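Local coordinates for CIR protein (Plasmodium chabaudi chabaudi, PDB 6ZYV), which is of unknown function but belongs to the Plasmodium-interspersed repeat (PIR) family of variant antigens, probably exposed on infected red blood cells, at residues A[18-23]-A[27-32]; A[35-40]-A[63-68]; A[43-46]-A[52-55]; A[69-74]-A[127-132]; A[117-122]-A[135-140]. The protein carries 5 engineered substitutions. All coordinates share one frame; numbering follows the deposited sequence.

Contact 1 of 5, residues A[18-23]-A[27-32]; sequences IDDCLQ and IYTGVC
The disulfide between C21 and C32 makes this a covalent surface contact: it ties the C-terminal end of helix 8-20 to the loop that follows. C21 is the first residue to leave helical phi/psi, and the SG atoms of C21 and C32 are 2.0 Å apart, with a right-handed chi3 of 87°. The two halves reach the bond differently. In C21 the sulfur lies beside the backbone N (chi1 -80°), whereas in C32 it stands opposite that atom (chi1 -177°). The CA atoms of C21 and C32 are 4.1 Å apart.

The exposed Q23 lies against the bridge. Its chain bends at chi2, bringing OE1 of Q23 to 3.4 Å from CB of C32, while its NE2 nears the C32 sulfur.

On the helix side of the disulfide the loop runs against D20. CB of D20 sits 3.3 Å from O of V31, and the hydroxyl OG1 of T29 gives a weak hydrogen bond of 3.4 Å to OD1 of D20. That OD1 also has a salt bridge to K16, its stronger partner. OG1 of T29 lies 3.4 Å from CB of D19 as well, and the T29 and D19 side chains cross at about a right angle; the D19 carboxylate itself bonds to W94. O of D20 and O of G30, both acceptors, are only 3.2 Å apart. A ten-residue loop closed by one disulfide at a helix end is a cystine loop, here one of five disulfides in the helical PIR ectodomain.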
# COMPACT_ATOMS: atom_id res chain seq x y z
N ILE A 18 -4.97 -6.98 6.20
CA ILE A 18 -3.81 -7.86 6.12
C ILE A 18 -2.78 -7.56 7.23
O ILE A 18 -2.19 -8.49 7.76
CB ILE A 18 -3.18 -7.93 4.70
CG1 ILE A 18 -2.25 -9.15 4.59
CG2 ILE A 18 -2.45 -6.65 4.32
CD1 ILE A 18 -2.90 -10.47 4.99
N ASP A 19 -2.62 -6.28 7.62
CA ASP A 19 -1.70 -5.93 8.71
C ASP A 19 -2.05 -6.65 10.01
O ASP A 19 -1.18 -7.31 10.60
CB ASP A 19 -1.71 -4.41 8.96
CG ASP A 19 -0.67 -3.62 8.19
OD1 ASP A 19 0.27 -4.24 7.67
OD2 ASP A 19 -0.81 -2.38 8.10
N ASP A 20 -3.31 -6.57 10.45
CA ASP A 20 -3.73 -7.22 11.68
C ASP A 20 -3.56 -8.74 11.63
O ASP A 20 -3.33 -9.37 12.67
CB ASP A 20 -5.18 -6.84 12.02
CG ASP A 20 -5.41 -5.33 12.10
OD1 ASP A 20 -4.42 -4.59 12.32
OD2 ASP A 20 -6.57 -4.89 11.92
N CYS A 21 -3.63 -9.34 10.44
CA CYS A 21 -3.57 -10.79 10.31
C CYS A 21 -2.24 -11.36 9.96
O CYS A 21 -2.20 -12.56 9.70
CB CYS A 21 -4.61 -11.25 9.30
SG CYS A 21 -6.28 -11.38 9.97
N LEU A 22 -1.16 -10.57 9.93
CA LEU A 22 0.12 -11.10 9.47
C LEU A 22 0.72 -12.22 10.36
O LEU A 22 1.54 -13.00 9.87
CB LEU A 22 1.14 -9.99 9.20
CG LEU A 22 1.89 -10.11 7.86
CD1 LEU A 22 0.95 -10.41 6.67
CD2 LEU A 22 2.66 -8.86 7.58
N GLN A 23 0.28 -12.33 11.62
CA GLN A 23 0.70 -13.41 12.54
C GLN A 23 2.21 -13.48 12.81
O GLN A 23 2.69 -14.46 13.40
CB GLN A 23 0.18 -14.77 12.05
CG GLN A 23 -1.00 -15.32 12.84
CD GLN A 23 -2.24 -14.48 12.68
OE1 GLN A 23 -2.56 -13.64 13.52
NE2 GLN A 23 -2.97 -14.70 11.59
N ILE A 27 6.39 -8.30 14.08
CA ILE A 27 5.54 -7.22 13.59
C ILE A 27 4.18 -7.33 14.25
O ILE A 27 3.51 -8.37 14.13
CB ILE A 27 5.38 -7.22 12.05
CG1 ILE A 27 6.72 -7.06 11.32
CG2 ILE A 27 4.35 -6.15 11.60
CD1 ILE A 27 6.61 -7.14 9.79
N TYR A 28 3.76 -6.28 14.96
CA TYR A 28 2.45 -6.28 15.58
C TYR A 28 1.73 -4.97 15.37
O TYR A 28 2.17 -3.93 15.87
CB TYR A 28 2.50 -6.62 17.07
CG TYR A 28 1.12 -6.79 17.67
CD1 TYR A 28 0.45 -5.70 18.23
CD2 TYR A 28 0.48 -8.02 17.67
CE1 TYR A 28 -0.83 -5.84 18.76
CE2 TYR A 28 -0.79 -8.17 18.22
CZ TYR A 28 -1.44 -7.08 18.76
OH TYR A 28 -2.70 -7.23 19.29
N THR A 29 0.61 -5.02 14.66
CA THR A 29 -0.26 -3.85 14.48
C THR A 29 -1.68 -4.10 15.05
O THR A 29 -2.44 -3.14 15.20
CB THR A 29 -0.32 -3.41 13.01
OG1 THR A 29 -1.03 -4.39 12.25
CG2 THR A 29 1.07 -3.14 12.41
N GLY A 30 -2.03 -5.36 15.33
CA GLY A 30 -3.34 -5.71 15.86
C GLY A 30 -3.67 -7.20 15.84
O GLY A 30 -2.83 -8.03 15.49
N VAL A 31 -4.91 -7.53 16.23
CA VAL A 31 -5.42 -8.91 16.29
C VAL A 31 -6.10 -9.30 14.98
O VAL A 31 -6.83 -8.50 14.40
CB VAL A 31 -6.34 -9.14 17.51
CG1 VAL A 31 -6.70 -10.62 17.66
CG2 VAL A 31 -5.68 -8.64 18.78
N CYS A 32 -5.84 -10.52 14.52
CA CYS A 32 -6.39 -11.03 13.28
C CYS A 32 -7.89 -11.28 13.35
O CYS A 32 -8.33 -12.16 14.10
CB CYS A 32 -5.63 -12.28 12.85
SG CYS A 32 -6.18 -12.96 11.26

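Contact 2 of 5, residues A[35-40]-A[63-68]; sequences DTLYSD and FIWLLV
W65 is the residue of helical segment 63-68 that meets the loop 35-40, where it touches L37 and Y38. Before it in sequence, F63 turns to helix 81-101 and I64 to helix 122-127. At W65 the CB bond points at the loop, and with CG opposite the backbone N (chi1 -177°) the indole presents one face to L37.

The leucine covers that face. Its CG stands 3.7 Å above the W65 ring plane, toward the rim, and its CD2 is 4.1 Å from the centroid of the six-membered ring, 11° off the normal: a CH-pi contact. The other methyl, CD1 of L37, is 3.7 Å from CZ2 of W65. CD2 thus covers the benzo ring, while CD1 overhangs its CE2-CZ2 rim. On the pyrrole side, the backbone O of L37 is 3.4 Å from CD1 of W65, but no hydrogen bond crosses the contact. Y38 adds a CB to CB approach of 4.0 Å to W65, while its ring swings off toward C52 and its hydroxyl makes a probable hydrogen bond to O of C21.

Beyond W65, L66 packs on I18, L67 on A91 and V68 on H127. Helix 55-71 touches helix 8-20, helix 81-101 and helix 122-127 through these side chains, and the loop 35-40 covers the side on which W65 projects.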
# COMPACT_ATOMS: atom_id res chain seq x y z
N ASP A 35 -8.57 -15.84 10.97
CA ASP A 35 -7.37 -16.68 10.90
C ASP A 35 -7.17 -17.36 9.55
O ASP A 35 -6.06 -17.81 9.27
CB ASP A 35 -7.39 -17.73 12.01
CG ASP A 35 -7.25 -17.15 13.41
OD1 ASP A 35 -6.76 -16.00 13.53
OD2 ASP A 35 -7.62 -17.85 14.37
N THR A 36 -8.21 -17.46 8.73
CA THR A 36 -8.11 -18.10 7.43
C THR A 36 -8.02 -17.12 6.25
O THR A 36 -7.93 -17.59 5.12
CB THR A 36 -9.28 -19.09 7.26
OG1 THR A 36 -10.51 -18.38 7.39
CG2 THR A 36 -9.23 -20.23 8.27
N LEU A 37 -8.01 -15.79 6.52
CA LEU A 37 -8.00 -14.70 5.53
C LEU A 37 -7.16 -14.95 4.27
O LEU A 37 -7.69 -14.87 3.15
CB LEU A 37 -7.56 -13.38 6.18
CG LEU A 37 -7.70 -12.14 5.31
CD1 LEU A 37 -9.12 -11.63 5.34
CD2 LEU A 37 -6.78 -11.05 5.78
N TYR A 38 -5.87 -15.27 4.43
CA TYR A 38 -4.99 -15.50 3.29
C TYR A 38 -4.60 -16.95 3.11
O TYR A 38 -3.76 -17.21 2.27
CB TYR A 38 -3.73 -14.60 3.37
CG TYR A 38 -2.94 -14.73 4.65
CD1 TYR A 38 -2.07 -15.79 4.86
CD2 TYR A 38 -3.08 -13.81 5.67
CE1 TYR A 38 -1.35 -15.92 6.04
CE2 TYR A 38 -2.37 -13.92 6.86
CZ TYR A 38 -1.50 -14.98 7.04
OH TYR A 38 -0.79 -15.08 8.21
N SER A 39 -5.20 -17.89 3.86
CA SER A 39 -4.85 -19.31 3.80
C SER A 39 -4.88 -19.90 2.39
O SER A 39 -4.01 -20.70 2.05
CB SER A 39 -5.71 -20.14 4.75
OG SER A 39 -7.08 -20.13 4.40
N ASP A 40 -5.83 -19.44 1.55
CA ASP A 40 -5.94 -19.85 0.15
C ASP A 40 -4.70 -19.53 -0.68
O ASP A 40 -4.49 -20.12 -1.73
CB ASP A 40 -7.14 -19.14 -0.52
CG ASP A 40 -8.52 -19.71 -0.16
OD1 ASP A 40 -8.64 -20.96 -0.08
OD2 ASP A 40 -9.47 -18.90 0.01
N PHE A 63 0.59 -10.65 0.68
CA PHE A 63 0.86 -9.80 -0.46
C PHE A 63 -0.03 -10.21 -1.65
O PHE A 63 -0.58 -9.34 -2.33
CB PHE A 63 2.35 -9.87 -0.84
CG PHE A 63 2.71 -9.08 -2.07
CD1 PHE A 63 2.95 -7.71 -2.00
CD2 PHE A 63 2.81 -9.70 -3.31
CE1 PHE A 63 3.27 -6.98 -3.13
CE2 PHE A 63 3.13 -8.97 -4.44
CZ PHE A 63 3.35 -7.61 -4.34
N ILE A 64 -0.16 -11.51 -1.91
CA ILE A 64 -1.00 -12.04 -2.98
C ILE A 64 -2.47 -11.76 -2.68
O ILE A 64 -3.19 -11.29 -3.55
CB ILE A 64 -0.72 -13.53 -3.22
CG1 ILE A 64 0.71 -13.70 -3.74
CG2 ILE A 64 -1.74 -14.16 -4.16
CD1 ILE A 64 1.20 -15.10 -3.64
N TRP A 65 -2.88 -11.92 -1.41
CA TRP A 65 -4.23 -11.57 -1.00
C TRP A 65 -4.53 -10.08 -1.31
O TRP A 65 -5.58 -9.79 -1.87
CB TRP A 65 -4.44 -11.88 0.49
CG TRP A 65 -5.84 -11.60 0.97
CD1 TRP A 65 -6.91 -12.44 0.94
CD2 TRP A 65 -6.31 -10.37 1.53
NE1 TRP A 65 -8.02 -11.81 1.46
CE2 TRP A 65 -7.68 -10.53 1.80
CE3 TRP A 65 -5.70 -9.14 1.82
CZ2 TRP A 65 -8.44 -9.52 2.39
CZ3 TRP A 65 -6.47 -8.14 2.35
CH2 TRP A 65 -7.82 -8.34 2.66
N LEU A 66 -3.58 -9.16 -1.03
CA LEU A 66 -3.69 -7.73 -1.32
C LEU A 66 -3.92 -7.49 -2.78
O LEU A 66 -4.83 -6.76 -3.11
CB LEU A 66 -2.43 -6.93 -0.92
CG LEU A 66 -2.39 -6.23 0.43
CD1 LEU A 66 -1.24 -5.20 0.45
CD2 LEU A 66 -3.76 -5.61 0.80
N LEU A 67 -3.04 -8.03 -3.65
CA LEU A 67 -3.16 -7.87 -5.09
C LEU A 67 -4.48 -8.40 -5.60
O LEU A 67 -5.08 -7.77 -6.46
CB LEU A 67 -2.01 -8.59 -5.82
CG LEU A 67 -0.67 -7.90 -5.85
CD1 LEU A 67 0.33 -8.75 -6.67
CD2 LEU A 67 -0.78 -6.49 -6.44
N VAL A 68 -4.94 -9.55 -5.09
CA VAL A 68 -6.22 -10.12 -5.50
C VAL A 68 -7.37 -9.15 -5.12
O VAL A 68 -8.22 -8.83 -5.96
CB VAL A 68 -6.41 -11.54 -4.94
CG1 VAL A 68 -7.86 -12.00 -5.07
CG2 VAL A 68 -5.47 -12.52 -5.64

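Contact 3 of 5, residues A[43-46]-A[52-55]; sequences PMKN and CETN
The flat carboxylate of E53 is met at its OE1 end by K45, whose NZ comes obliquely from beyond OE1, off to one side of the carboxylate plane. The puckered ring of P43 turns its CD to the sulfur of C52, with 4.0 Å between CD of P43 and SG of C52.

The charged pair is loosely made. NZ of K45 is 3.7 Å from OE1 of E53, a long salt bridge without a hydrogen bond, and CE of K45 is slightly closer to that oxygen at 3.5 Å. The glutamate is extended throughout (chi1 180°), whereas the lysine bends at chi2, and the two chains cross at a slant. Both residues are exposed.

Between the two backbones a water makes the firmer link: it donates to O of P43 at 2.7 Å and accepts from N of C52 at 3.0 Å, joining two loop segments whose CA atoms are 6.8 Å apart at P43 and C52.

A disulfide from C52 to C42, next to P43, closes the loop. T54 is the N-cap of helix 55-71; on that helix P43 touches D57, and C52 touches K58 and A61, while P43 also touches N121.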
# COMPACT_ATOMS: atom_id res chain seq x y z
N PRO A 43 1.96 -20.60 0.39
CA PRO A 43 2.77 -21.39 -0.55
C PRO A 43 2.67 -22.88 -0.28
O PRO A 43 2.48 -23.30 0.86
CB PRO A 43 4.21 -20.91 -0.33
CG PRO A 43 4.13 -19.79 0.64
CD PRO A 43 2.79 -19.77 1.29
N MET A 44 2.85 -23.68 -1.32
CA MET A 44 2.88 -25.12 -1.19
C MET A 44 4.10 -25.55 -0.36
O MET A 44 5.17 -24.94 -0.47
CB MET A 44 2.99 -25.75 -2.56
CG MET A 44 1.68 -26.07 -3.19
SD MET A 44 1.96 -27.32 -4.46
CE MET A 44 3.08 -26.41 -5.57
N LYS A 45 3.95 -26.60 0.44
CA LYS A 45 5.04 -27.13 1.25
C LYS A 45 5.16 -28.62 0.92
O LYS A 45 4.23 -29.39 1.20
CB LYS A 45 4.76 -26.93 2.75
CG LYS A 45 5.98 -27.20 3.63
CD LYS A 45 5.63 -27.75 5.01
CE LYS A 45 6.85 -28.24 5.75
NZ LYS A 45 6.50 -28.94 7.02
N ASN A 46 6.27 -29.01 0.28
CA ASN A 46 6.55 -30.39 -0.14
C ASN A 46 5.43 -30.94 -1.03
O ASN A 46 4.91 -32.04 -0.78
CB ASN A 46 6.82 -31.31 1.07
CG ASN A 46 7.51 -30.64 2.23
OD1 ASN A 46 7.01 -30.64 3.36
ND2 ASN A 46 8.67 -30.03 1.98
N CYS A 52 1.21 -21.97 5.83
CA CYS A 52 1.98 -20.76 6.15
C CYS A 52 2.79 -20.96 7.42
O CYS A 52 2.50 -20.35 8.44
CB CYS A 52 1.11 -19.51 6.22
SG CYS A 52 0.68 -18.79 4.60
N GLU A 53 3.82 -21.81 7.35
CA GLU A 53 4.66 -22.13 8.51
C GLU A 53 5.61 -20.99 8.88
O GLU A 53 5.70 -20.61 10.05
CB GLU A 53 5.44 -23.43 8.24
CG GLU A 53 6.35 -23.85 9.38
CD GLU A 53 7.22 -25.06 9.10
OE1 GLU A 53 7.31 -25.47 7.91
OE2 GLU A 53 7.81 -25.60 10.06
N THR A 54 6.31 -20.43 7.89
CA THR A 54 7.25 -19.36 8.13
C THR A 54 6.63 -17.96 7.98
O THR A 54 5.53 -17.82 7.43
CB THR A 54 8.52 -19.54 7.27
OG1 THR A 54 8.23 -19.22 5.91
CG2 THR A 54 9.10 -20.95 7.38
N ASN A 55 7.33 -16.94 8.49
CA ASN A 55 6.98 -15.53 8.40
C ASN A 55 6.99 -15.08 6.94
O ASN A 55 6.13 -14.29 6.54
CB ASN A 55 7.98 -14.69 9.19
CG ASN A 55 7.85 -14.85 10.68
OD1 ASN A 55 6.77 -15.21 11.18
ND2 ASN A 55 8.93 -14.59 11.41
O HOH W 1 2.92 -22.49 3.42

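Contact 4 of 5, residues A[69-74]-A[127-132]; sequences MFEHIC and HVSSAS
From the helix end of segment 69-74, the side chain of E71 reaches straight out to S129. Its CB points toward the segment 127-132, and with CG opposite the backbone N (chi1 -178°) the chain stays extended, so CB and CG serve as a spacer and the contact begins at the carboxylate. CD of E71 is 3.4 Å from OG of S129. OE1 of E71 lies 3.3 Å from the same OG of S129, and OE1 of E71 also comes within 4.3 Å of O of H127.

OE2 does the work. OG of S129 donates to OE2 of E71 at 2.7 Å, and OE2 accepts with its syn lone pair, the one on the side of the other carboxylate oxygen. The hydroxyl is aimed there by lying beside its own backbone N (chi1 -59°). CB of S129 also comes within 3.1 Å of OE2 of E71, because the angle CB-OG...OE2 is close to 90°. This single bond spans a wide backbone gap: the nearest CA atoms, those of E71 and V128, are 8.3 Å apart.

Along the glutamate chain, D77 and C79 pack from the neighbouring loop. The contact is a side-chain bridge between two type I beta turns, E71 to C74 at the end region of helix 55-71 and V128 to A131 starting just past helix 122-127, in an all-helical fold.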
# COMPACT_ATOMS: atom_id res chain seq x y z
N MET A 69 -7.35 -8.63 -3.89
CA MET A 69 -8.36 -7.68 -3.43
C MET A 69 -8.34 -6.38 -4.20
O MET A 69 -9.40 -5.86 -4.50
CB MET A 69 -8.19 -7.38 -1.94
CG MET A 69 -8.51 -8.54 -1.06
SD MET A 69 -10.21 -9.15 -1.20
CE MET A 69 -11.14 -7.68 -0.65
N PHE A 70 -7.16 -5.83 -4.50
CA PHE A 70 -7.05 -4.58 -5.24
C PHE A 70 -7.62 -4.75 -6.65
O PHE A 70 -8.28 -3.84 -7.15
CB PHE A 70 -5.58 -4.09 -5.35
CG PHE A 70 -4.92 -3.63 -4.07
CD1 PHE A 70 -5.66 -3.45 -2.91
CD2 PHE A 70 -3.54 -3.42 -4.02
CE1 PHE A 70 -5.04 -3.05 -1.73
CE2 PHE A 70 -2.93 -2.99 -2.85
CZ PHE A 70 -3.67 -2.81 -1.71
N GLU A 71 -7.36 -5.89 -7.32
CA GLU A 71 -7.90 -6.13 -8.66
C GLU A 71 -9.46 -6.13 -8.63
O GLU A 71 -10.09 -5.73 -9.60
CB GLU A 71 -7.36 -7.47 -9.20
CG GLU A 71 -7.82 -7.81 -10.61
CD GLU A 71 -7.53 -9.22 -11.09
OE1 GLU A 71 -7.45 -10.16 -10.26
OE2 GLU A 71 -7.39 -9.40 -12.32
N HIS A 72 -10.08 -6.52 -7.50
CA HIS A 72 -11.55 -6.51 -7.37
C HIS A 72 -12.14 -5.10 -7.46
O HIS A 72 -13.33 -4.97 -7.72
CB HIS A 72 -11.99 -7.10 -6.03
CG HIS A 72 -11.66 -8.54 -5.85
ND1 HIS A 72 -11.72 -9.43 -6.90
CD2 HIS A 72 -11.34 -9.21 -4.72
CE1 HIS A 72 -11.42 -10.61 -6.38
NE2 HIS A 72 -11.17 -10.52 -5.07
N ILE A 73 -11.32 -4.06 -7.20
CA ILE A 73 -11.75 -2.67 -7.31
C ILE A 73 -12.06 -2.33 -8.78
O ILE A 73 -12.99 -1.56 -9.05
CB ILE A 73 -10.72 -1.70 -6.67
CG1 ILE A 73 -10.35 -2.13 -5.23
CG2 ILE A 73 -11.27 -0.26 -6.67
CD1 ILE A 73 -9.16 -1.32 -4.60
N CYS A 74 -11.35 -2.94 -9.73
CA CYS A 74 -11.61 -2.75 -11.15
C CYS A 74 -12.95 -3.39 -11.52
O CYS A 74 -13.36 -4.40 -10.91
CB CYS A 74 -10.47 -3.36 -11.97
SG CYS A 74 -8.83 -2.76 -11.52
N HIS A 127 -3.69 -16.90 -9.15
CA HIS A 127 -4.72 -15.99 -8.64
C HIS A 127 -4.50 -14.53 -9.03
O HIS A 127 -5.48 -13.81 -9.23
CB HIS A 127 -4.92 -16.18 -7.13
CG HIS A 127 -5.46 -17.55 -6.85
ND1 HIS A 127 -6.53 -18.03 -7.59
CD2 HIS A 127 -5.08 -18.50 -5.96
CE1 HIS A 127 -6.74 -19.26 -7.16
NE2 HIS A 127 -5.96 -19.56 -6.14
N VAL A 128 -3.24 -14.12 -9.21
CA VAL A 128 -2.98 -12.76 -9.69
C VAL A 128 -3.00 -12.82 -11.21
O VAL A 128 -2.10 -13.41 -11.81
CB VAL A 128 -1.68 -12.14 -9.15
CG1 VAL A 128 -1.58 -10.70 -9.62
CG2 VAL A 128 -1.64 -12.20 -7.62
N SER A 129 -4.08 -12.30 -11.82
CA SER A 129 -4.31 -12.37 -13.26
C SER A 129 -3.11 -12.01 -14.15
O SER A 129 -2.80 -12.71 -15.12
CB SER A 129 -5.51 -11.51 -13.65
OG SER A 129 -6.68 -11.94 -12.97
N SER A 130 -2.42 -10.92 -13.80
CA SER A 130 -1.34 -10.42 -14.62
C SER A 130 0.05 -11.01 -14.32
O SER A 130 0.98 -10.75 -15.07
CB SER A 130 -1.32 -8.89 -14.57
OG SER A 130 -2.45 -8.26 -13.98
N ALA A 131 0.19 -11.85 -13.28
CA ALA A 131 1.48 -12.42 -12.86
C ALA A 131 2.41 -12.93 -13.97
O ALA A 131 3.63 -12.72 -13.88
CB ALA A 131 1.25 -13.54 -11.87
N SER A 132 1.88 -13.61 -14.98
CA SER A 132 2.69 -14.17 -16.05
C SER A 132 3.01 -13.19 -17.19
O SER A 132 3.94 -13.44 -17.97
CB SER A 132 2.05 -15.45 -16.59
OG SER A 132 0.66 -15.28 -16.83

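Contact 5 of 5, residues A[117-122]-A[135-140]; sequences HIETNT and NYKGIV
The backbones stay well apart, with 10.3 Å between the CA atoms of E119 and K137, the closest such pair, so that two long side chains must span the gap. E119 lies in the type I beta turn from I118 to N121 at the end of helix 110-118, and its CB points at segment 135-140. From there CG lies beside the backbone N (chi1 -65°) and the rest of the chain is extended. K137 leaves helix 134-149 with its CB pointing across rather than at the partner; a bend at chi2, 55°, turns the remainder toward the glutamate, and the two side chains cross at about a right angle.

NZ of K137 donates to OE1 of E119 at 2.8 Å, a salt bridge with a hydrogen bond inside it. The ammonium comes from above the carboxylate plane, 41° out of it, and favours one oxygen: OE2 of E119 is 3.8 Å from NZ of K137. The lysine methylenes follow the same path, CE of K137 lying 3.3 Å and CD 3.4 Å from OE1 of E119.

The salt bridge is a surface link between a turn and a helix in this helical bundle. The polypeptide between them includes helix 122-127, whose N-cap is N121; the turn is closed by the bond from N of N121 to O of I118, at 3.1 Å.

Around the ion pair, E119 packs on Y114 and Y124, and V140, one turn beyond K137, rests on the same two tyrosines. D141 supplies a second, long and weak ion-pair partner for NZ of K137.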
# COMPACT_ATOMS: atom_id res chain seq x y z
N HIS A 117 10.25 -15.51 -2.80
CA HIS A 117 9.10 -15.82 -1.95
C HIS A 117 7.76 -15.50 -2.56
O HIS A 117 6.77 -16.09 -2.13
CB HIS A 117 9.21 -15.16 -0.59
CG HIS A 117 10.40 -15.63 0.19
ND1 HIS A 117 10.42 -16.87 0.82
CD2 HIS A 117 11.59 -15.03 0.37
CE1 HIS A 117 11.62 -16.97 1.37
NE2 HIS A 117 12.35 -15.88 1.14
N ILE A 118 7.69 -14.58 -3.53
CA ILE A 118 6.40 -14.23 -4.13
C ILE A 118 6.22 -14.95 -5.45
O ILE A 118 5.23 -15.65 -5.63
CB ILE A 118 6.20 -12.70 -4.22
CG1 ILE A 118 6.00 -12.12 -2.82
CG2 ILE A 118 5.03 -12.34 -5.14
CD1 ILE A 118 6.30 -10.81 -2.72
N GLU A 119 7.20 -14.82 -6.35
CA GLU A 119 7.15 -15.54 -7.62
C GLU A 119 7.22 -17.07 -7.41
O GLU A 119 6.73 -17.83 -8.23
CB GLU A 119 8.24 -15.03 -8.56
CG GLU A 119 7.99 -13.58 -8.93
CD GLU A 119 8.93 -13.00 -9.96
OE1 GLU A 119 8.52 -12.05 -10.67
OE2 GLU A 119 10.09 -13.48 -10.06
N THR A 120 7.72 -17.50 -6.24
CA THR A 120 7.91 -18.85 -5.78
C THR A 120 6.59 -19.45 -5.23
O THR A 120 6.43 -20.67 -5.22
CB THR A 120 9.09 -18.77 -4.82
OG1 THR A 120 10.29 -19.08 -5.56
CG2 THR A 120 8.96 -19.59 -3.59
N ASN A 121 5.64 -18.61 -4.80
CA ASN A 121 4.34 -19.04 -4.33
C ASN A 121 3.50 -19.42 -5.55
O ASN A 121 3.31 -18.62 -6.47
CB ASN A 121 3.66 -17.91 -3.58
CG ASN A 121 2.51 -18.33 -2.75
OD1 ASN A 121 1.71 -19.21 -3.12
ND2 ASN A 121 2.39 -17.73 -1.59
N THR A 122 2.97 -20.65 -5.56
CA THR A 122 2.17 -21.14 -6.69
C THR A 122 0.86 -20.36 -6.92
O THR A 122 0.34 -20.29 -8.04
CB THR A 122 1.94 -22.63 -6.52
OG1 THR A 122 1.35 -23.11 -7.72
CG2 THR A 122 1.08 -22.96 -5.30
N ASN A 135 4.53 -7.51 -19.48
CA ASN A 135 4.21 -6.11 -19.19
C ASN A 135 4.05 -5.89 -17.67
O ASN A 135 4.45 -4.86 -17.15
CB ASN A 135 2.95 -5.68 -19.92
CG ASN A 135 3.20 -4.81 -21.14
OD1 ASN A 135 2.48 -3.84 -21.39
ND2 ASN A 135 4.22 -5.15 -21.93
N TYR A 136 3.49 -6.89 -16.97
CA TYR A 136 3.28 -6.81 -15.53
C TYR A 136 4.58 -6.92 -14.77
O TYR A 136 4.78 -6.21 -13.79
CB TYR A 136 2.29 -7.89 -15.05
CG TYR A 136 1.81 -7.59 -13.64
CD1 TYR A 136 0.99 -6.50 -13.39
CD2 TYR A 136 2.27 -8.32 -12.55
CE1 TYR A 136 0.58 -6.19 -12.10
CE2 TYR A 136 1.85 -8.04 -11.26
CZ TYR A 136 1.01 -6.97 -11.04
OH TYR A 136 0.60 -6.65 -9.77
N LYS A 137 5.47 -7.81 -15.23
CA LYS A 137 6.78 -7.98 -14.60
C LYS A 137 7.58 -6.64 -14.68
O LYS A 137 8.20 -6.27 -13.71
CB LYS A 137 7.55 -9.15 -15.25
CG LYS A 137 8.90 -9.44 -14.58
CD LYS A 137 8.80 -9.68 -13.06
CE LYS A 137 10.17 -9.71 -12.40
NZ LYS A 137 10.08 -9.75 -10.92
N GLY A 138 7.43 -5.91 -15.78
CA GLY A 138 8.07 -4.62 -15.97
C GLY A 138 7.54 -3.60 -14.98
O GLY A 138 8.32 -2.82 -14.44
N ILE A 139 6.22 -3.61 -14.73
CA ILE A 139 5.57 -2.74 -13.75
C ILE A 139 6.13 -3.06 -12.35
O ILE A 139 6.53 -2.16 -11.64
CB ILE A 139 4.02 -2.92 -13.80
CG1 ILE A 139 3.45 -2.30 -15.09
CG2 ILE A 139 3.34 -2.33 -12.57
CD1 ILE A 139 1.92 -2.54 -15.30
N VAL A 140 6.14 -4.35 -11.97
CA VAL A 140 6.65 -4.79 -10.67
C VAL A 140 8.12 -4.39 -10.49
O VAL A 140 8.47 -3.84 -9.43
CB VAL A 140 6.47 -6.31 -10.49
CG1 VAL A 140 7.24 -6.82 -9.28
CG2 VAL A 140 5.01 -6.66 -10.39

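Overall arrangement
Contact 2 is the hub of the set, touching all four others, and helix 55-71 carries a segment of both contact 2 and contact 4, whose centres are 12 Å apart. Contact 1 meets it where CD1 of I18 packs at 3.4 Å on CD2 of Y38. Contact 3 adjoins the same tyrosine through the sulfur of C52, with SG of C52 3.8 Å from CE1 of Y38, and meets contact 5 at P43 and N121. Contacts 4 and 5 alternate along the chain and touch where O of S130 lies 3.1 Å from CB of Y136. Contacts 1 and 5 are farthest apart, about 24 Å between centres.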